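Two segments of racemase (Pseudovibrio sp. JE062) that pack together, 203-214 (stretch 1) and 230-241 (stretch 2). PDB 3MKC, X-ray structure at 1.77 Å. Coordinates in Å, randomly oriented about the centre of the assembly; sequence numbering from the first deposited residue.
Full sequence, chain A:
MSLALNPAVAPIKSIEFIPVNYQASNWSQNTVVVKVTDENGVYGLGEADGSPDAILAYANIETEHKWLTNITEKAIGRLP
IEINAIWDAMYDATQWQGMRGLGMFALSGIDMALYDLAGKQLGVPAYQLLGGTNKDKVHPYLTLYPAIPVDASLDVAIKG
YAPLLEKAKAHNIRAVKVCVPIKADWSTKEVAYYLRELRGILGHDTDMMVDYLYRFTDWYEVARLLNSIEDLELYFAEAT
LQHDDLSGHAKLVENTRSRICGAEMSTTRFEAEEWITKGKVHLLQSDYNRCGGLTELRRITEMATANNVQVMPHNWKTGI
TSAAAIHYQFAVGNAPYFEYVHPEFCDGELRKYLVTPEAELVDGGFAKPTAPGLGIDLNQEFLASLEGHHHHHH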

# COMPACT_ATOMS: atom_id res chain seq x y z
N GLY A 203 15.05 -19.49 8.53
CA GLY A 203 15.77 -20.27 7.55
C GLY A 203 16.08 -19.34 6.38
O GLY A 203 15.54 -18.24 6.32
N HIS A 204 16.92 -19.78 5.47
CA HIS A 204 17.30 -18.96 4.33
C HIS A 204 16.47 -19.19 3.07
O HIS A 204 16.61 -18.46 2.09
CB HIS A 204 18.79 -19.16 4.02
CG HIS A 204 19.70 -18.37 4.90
ND1 HIS A 204 20.26 -17.17 4.51
CD2 HIS A 204 20.14 -18.59 6.17
CE1 HIS A 204 21.01 -16.70 5.50
NE2 HIS A 204 20.95 -17.54 6.51
N ASP A 205 15.60 -20.20 3.11
CA ASP A 205 14.74 -20.51 1.97
C ASP A 205 13.68 -19.45 1.75
O ASP A 205 13.24 -19.23 0.63
CB ASP A 205 14.06 -21.86 2.18
CG ASP A 205 14.92 -23.02 1.72
OD1 ASP A 205 16.11 -22.80 1.42
OD2 ASP A 205 14.39 -24.15 1.65
N THR A 206 13.28 -18.78 2.82
CA THR A 206 12.26 -17.75 2.75
C THR A 206 12.90 -16.37 2.81
O THR A 206 13.73 -16.11 3.67
CB THR A 206 11.28 -17.88 3.94
OG1 THR A 206 10.80 -19.23 4.01
CG2 THR A 206 10.10 -16.94 3.77
N ASP A 207 12.53 -15.49 1.89
CA ASP A 207 13.09 -14.14 1.90
C ASP A 207 12.63 -13.41 3.14
O ASP A 207 11.49 -13.57 3.58
CB ASP A 207 12.67 -13.36 0.66
CG ASP A 207 13.62 -13.55 -0.50
OD1 ASP A 207 14.84 -13.36 -0.28
OD2 ASP A 207 13.17 -13.86 -1.61
N MSE A 208 13.51 -12.58 3.71
CA MSE A 208 13.18 -11.84 4.92
C MSE A 208 13.49 -10.36 4.78
O MSE A 208 14.64 -9.99 4.53
CB MSE A 208 13.96 -12.40 6.11
CG MSE A 208 13.61 -11.77 7.44
SE MSE A 208 14.43 -12.70 8.92
CE MSE A 208 15.34 -11.26 9.78
N MSE A 209 12.47 -9.54 4.96
CA MSE A 209 12.59 -8.09 4.89
C MSE A 209 12.58 -7.54 6.31
O MSE A 209 12.10 -8.21 7.23
CB MSE A 209 11.43 -7.49 4.11
CG MSE A 209 11.43 -7.84 2.62
SE MSE A 209 10.80 -9.61 2.16
CE MSE A 209 9.90 -9.15 0.54
N VAL A 210 13.10 -6.33 6.50
CA VAL A 210 13.14 -5.74 7.83
C VAL A 210 12.70 -4.27 7.84
O VAL A 210 13.16 -3.47 7.03
CB VAL A 210 14.55 -5.82 8.44
CG1 VAL A 210 14.53 -5.32 9.88
CG2 VAL A 210 15.06 -7.26 8.38
N ASP A 211 11.81 -3.95 8.78
CA ASP A 211 11.30 -2.60 8.96
C ASP A 211 11.91 -2.09 10.25
O ASP A 211 11.59 -2.59 11.34
CB ASP A 211 9.77 -2.64 9.07
CG ASP A 211 9.15 -1.27 9.36
OD1 ASP A 211 9.89 -0.27 9.46
OD2 ASP A 211 7.91 -1.20 9.48
N TYR A 212 12.80 -1.11 10.14
CA TYR A 212 13.47 -0.57 11.32
C TYR A 212 12.66 0.53 12.01
O TYR A 212 13.08 1.08 13.03
CB TYR A 212 14.87 -0.08 10.92
CG TYR A 212 15.77 -1.20 10.44
CD1 TYR A 212 16.58 -1.91 11.33
CD2 TYR A 212 15.78 -1.59 9.10
CE1 TYR A 212 17.38 -2.97 10.90
CE2 TYR A 212 16.57 -2.64 8.66
CZ TYR A 212 17.37 -3.33 9.56
OH TYR A 212 18.16 -4.38 9.12
N LEU A 213 11.49 0.83 11.44
CA LEU A 213 10.59 1.83 11.99
C LEU A 213 11.18 3.18 12.36
O LEU A 213 10.86 3.75 13.41
CB LEU A 213 9.85 1.25 13.21
CG LEU A 213 8.80 0.19 12.85
CD1 LEU A 213 8.42 -0.62 14.09
CD2 LEU A 213 7.58 0.89 12.25
N TYR A 214 12.06 3.69 11.51
CA TYR A 214 12.65 5.01 11.70
C TYR A 214 13.35 5.23 13.04
O TYR A 214 13.26 6.30 13.62
CB TYR A 214 11.55 6.05 11.52
CG TYR A 214 10.80 5.90 10.21
CD1 TYR A 214 11.39 6.24 9.00
CD2 TYR A 214 9.50 5.37 10.18
CE1 TYR A 214 10.73 6.06 7.80
CE2 TYR A 214 8.83 5.19 8.98
CZ TYR A 214 9.45 5.53 7.79
OH TYR A 214 8.82 5.34 6.59
N GLU A 230 25.32 -8.66 6.50
CA GLU A 230 25.28 -8.97 5.08
C GLU A 230 25.07 -10.48 4.89
O GLU A 230 24.37 -10.90 3.97
CB GLU A 230 26.60 -8.53 4.43
CG GLU A 230 26.55 -8.44 2.91
CD GLU A 230 27.82 -7.86 2.31
OE1 GLU A 230 28.10 -6.66 2.53
OE2 GLU A 230 28.54 -8.60 1.61
N ASP A 231 25.65 -11.28 5.77
CA ASP A 231 25.52 -12.73 5.68
C ASP A 231 24.08 -13.22 5.83
O ASP A 231 23.75 -14.32 5.38
CB ASP A 231 26.41 -13.40 6.73
CG ASP A 231 26.09 -12.95 8.13
OD1 ASP A 231 26.09 -11.72 8.38
OD2 ASP A 231 25.83 -13.82 8.99
N LEU A 232 23.22 -12.42 6.46
CA LEU A 232 21.82 -12.80 6.64
C LEU A 232 21.07 -12.74 5.31
O LEU A 232 19.95 -13.23 5.20
CB LEU A 232 21.15 -11.88 7.66
CG LEU A 232 21.73 -11.94 9.07
CD1 LEU A 232 20.89 -11.08 10.00
CD2 LEU A 232 21.77 -13.39 9.56
N GLU A 233 21.69 -12.12 4.31
CA GLU A 233 21.07 -12.03 2.99
C GLU A 233 19.63 -11.53 3.03
O GLU A 233 18.75 -12.08 2.36
CB GLU A 233 21.10 -13.41 2.32
CG GLU A 233 22.50 -14.03 2.22
CD GLU A 233 22.48 -15.41 1.58
OE1 GLU A 233 21.91 -15.54 0.47
OE2 GLU A 233 23.03 -16.35 2.18
N LEU A 234 19.39 -10.48 3.80
CA LEU A 234 18.05 -9.91 3.91
C LEU A 234 17.64 -9.26 2.58
O LEU A 234 18.48 -8.73 1.85
CB LEU A 234 18.02 -8.89 5.05
CG LEU A 234 18.47 -9.47 6.41
CD1 LEU A 234 18.54 -8.37 7.46
CD2 LEU A 234 17.50 -10.57 6.84
N TYR A 235 16.34 -9.31 2.28
CA TYR A 235 15.83 -8.75 1.04
C TYR A 235 15.94 -7.22 1.01
O TYR A 235 16.35 -6.65 0.01
CB TYR A 235 14.38 -9.15 0.82
CG TYR A 235 13.92 -8.85 -0.58
CD1 TYR A 235 13.97 -9.83 -1.58
CD2 TYR A 235 13.50 -7.57 -0.94
CE1 TYR A 235 13.62 -9.54 -2.89
CE2 TYR A 235 13.15 -7.27 -2.24
CZ TYR A 235 13.21 -8.25 -3.21
OH TYR A 235 12.89 -7.94 -4.52
N PHE A 236 15.56 -6.57 2.10
CA PHE A 236 15.68 -5.12 2.15
C PHE A 236 15.67 -4.51 3.54
O PHE A 236 15.34 -5.18 4.52
CB PHE A 236 14.65 -4.44 1.23
CG PHE A 236 13.20 -4.50 1.70
CD1 PHE A 236 12.84 -4.15 3.00
CD2 PHE A 236 12.19 -4.78 0.78
CE1 PHE A 236 11.48 -4.08 3.38
CE2 PHE A 236 10.83 -4.70 1.14
CZ PHE A 236 10.48 -4.35 2.44
N ALA A 237 16.08 -3.25 3.61
CA ALA A 237 16.12 -2.50 4.85
C ALA A 237 15.15 -1.34 4.70
O ALA A 237 15.41 -0.40 3.95
CB ALA A 237 17.52 -2.00 5.11
N GLU A 238 14.04 -1.42 5.43
CA GLU A 238 12.99 -0.40 5.38
C GLU A 238 13.00 0.58 6.56
O GLU A 238 13.32 0.21 7.68
CB GLU A 238 11.63 -1.10 5.35
CG GLU A 238 10.43 -0.19 5.49
CD GLU A 238 9.13 -0.96 5.49
OE1 GLU A 238 9.08 -2.02 4.83
OE2 GLU A 238 8.17 -0.51 6.13
N ALA A 239 12.62 1.82 6.28
CA ALA A 239 12.56 2.85 7.31
C ALA A 239 13.80 2.88 8.19
O ALA A 239 13.72 2.83 9.42
CB ALA A 239 11.32 2.62 8.17
N THR A 240 14.96 2.96 7.55
CA THR A 240 16.22 3.02 8.27
C THR A 240 16.45 4.44 8.78
O THR A 240 16.66 4.65 9.97
CB THR A 240 17.40 2.64 7.35
OG1 THR A 240 17.35 3.44 6.17
CG2 THR A 240 17.32 1.17 6.96
N LEU A 241 16.39 5.41 7.87
CA LEU A 241 16.60 6.80 8.24
C LEU A 241 15.30 7.58 8.20
O LEU A 241 14.28 7.06 7.76
CB LEU A 241 17.63 7.43 7.31
CG LEU A 241 19.03 6.83 7.46
CD1 LEU A 241 19.96 7.35 6.36
CD2 LEU A 241 19.57 7.18 8.83
O HOH W 1 15.71 -12.54 2.11
O HOH W 2 17.76 -5.24 6.60

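Two neighbouring strands, 207-211 and 236-238, run parallel with 20° between their directions, and a backbone ladder links them. Stretch 2 approaches through a short 3-10 turn, closed by Glu-233 N donating to Glu-230 O at 3.0 Å. At this end no direct hydrogen bond joins the stretches: the ring of His-204 sits beside the turn, its CE1 3.6 Å from both Asp-231 O and Leu-232 O. Water does the joining at Glu-233. One molecule donates to Glu-233 O (3.1 Å) and to Asp-207 OD1 (2.7 Å) and accepts from Met-208 N (2.7 Å), satisfying polar groups before the backbones come close enough to bond directly.

Leu-234 supplies the first apolar packing. Its CA-to-CB bond points sideways, but the branched end comes nearer, placing CD2 3.7 Å from Met-208 CE and CD1 3.8 Å from Val-210 CG2. The ladder then opens with Tyr-235 N donating to Met-208 O at 2.9 Å. The CA-to-CB bond of Tyr-235 points toward stretch 1, and the CE of Met-209, a selenomethionine, lies over one face of its ring.

Phe-236 shares that selenomethionine. Met-209 CG stands 3.5 Å from the centroid of the Phe-236 ring and only 10° off its normal, a CH-pi contact in which a methylene rests flat on the aromatic face. Phe-236 O meanwhile accepts from Val-210 N at 3.2 Å, and a second water donates to the same oxygen (3.2 Å) while hydrogen-bonding Tyr-212 OH (2.7 Å).

Ala-237 pairs with Val-210, both on the sheet face opposite Asp-211 and Glu-238. Its methyl packs against the Tyr-212 ring, with Tyr-212 CE2 3.7 Å from Ala-237 CB.

Glu-238 shows the parallel rule plainly: its N donates to Val-210 O at 2.7 Å and its O accepts from Tyr-212 N at 2.8 Å, so one residue grips two partners that flank its bridge mate, Asp-211. The side chains of that pair bring like charges together, with Asp-211 OD2 3.4 Å from Glu-238 OE2; this is no hydrogen bond. Asp-211 OD1 instead accepts from Leu-213 N at 2.8 Å, bracing the turn that follows its strand.

Ala-239 extends the bonding beyond the strands, its O accepting from Tyr-214 N at 2.8 Å. Its CB lies 3.4 Å from the centroid of the Tyr-214 ring, 10° off the normal, so backbone bond and CH-pi contact join the same two residues. The CA-to-CB bond of Thr-240 points away, but its CG2 lies 3.8 Å from Tyr-212 CD2. Finally, Leu-241 O meets the Tyr-214 ring edge, 3.2 Å from CD1.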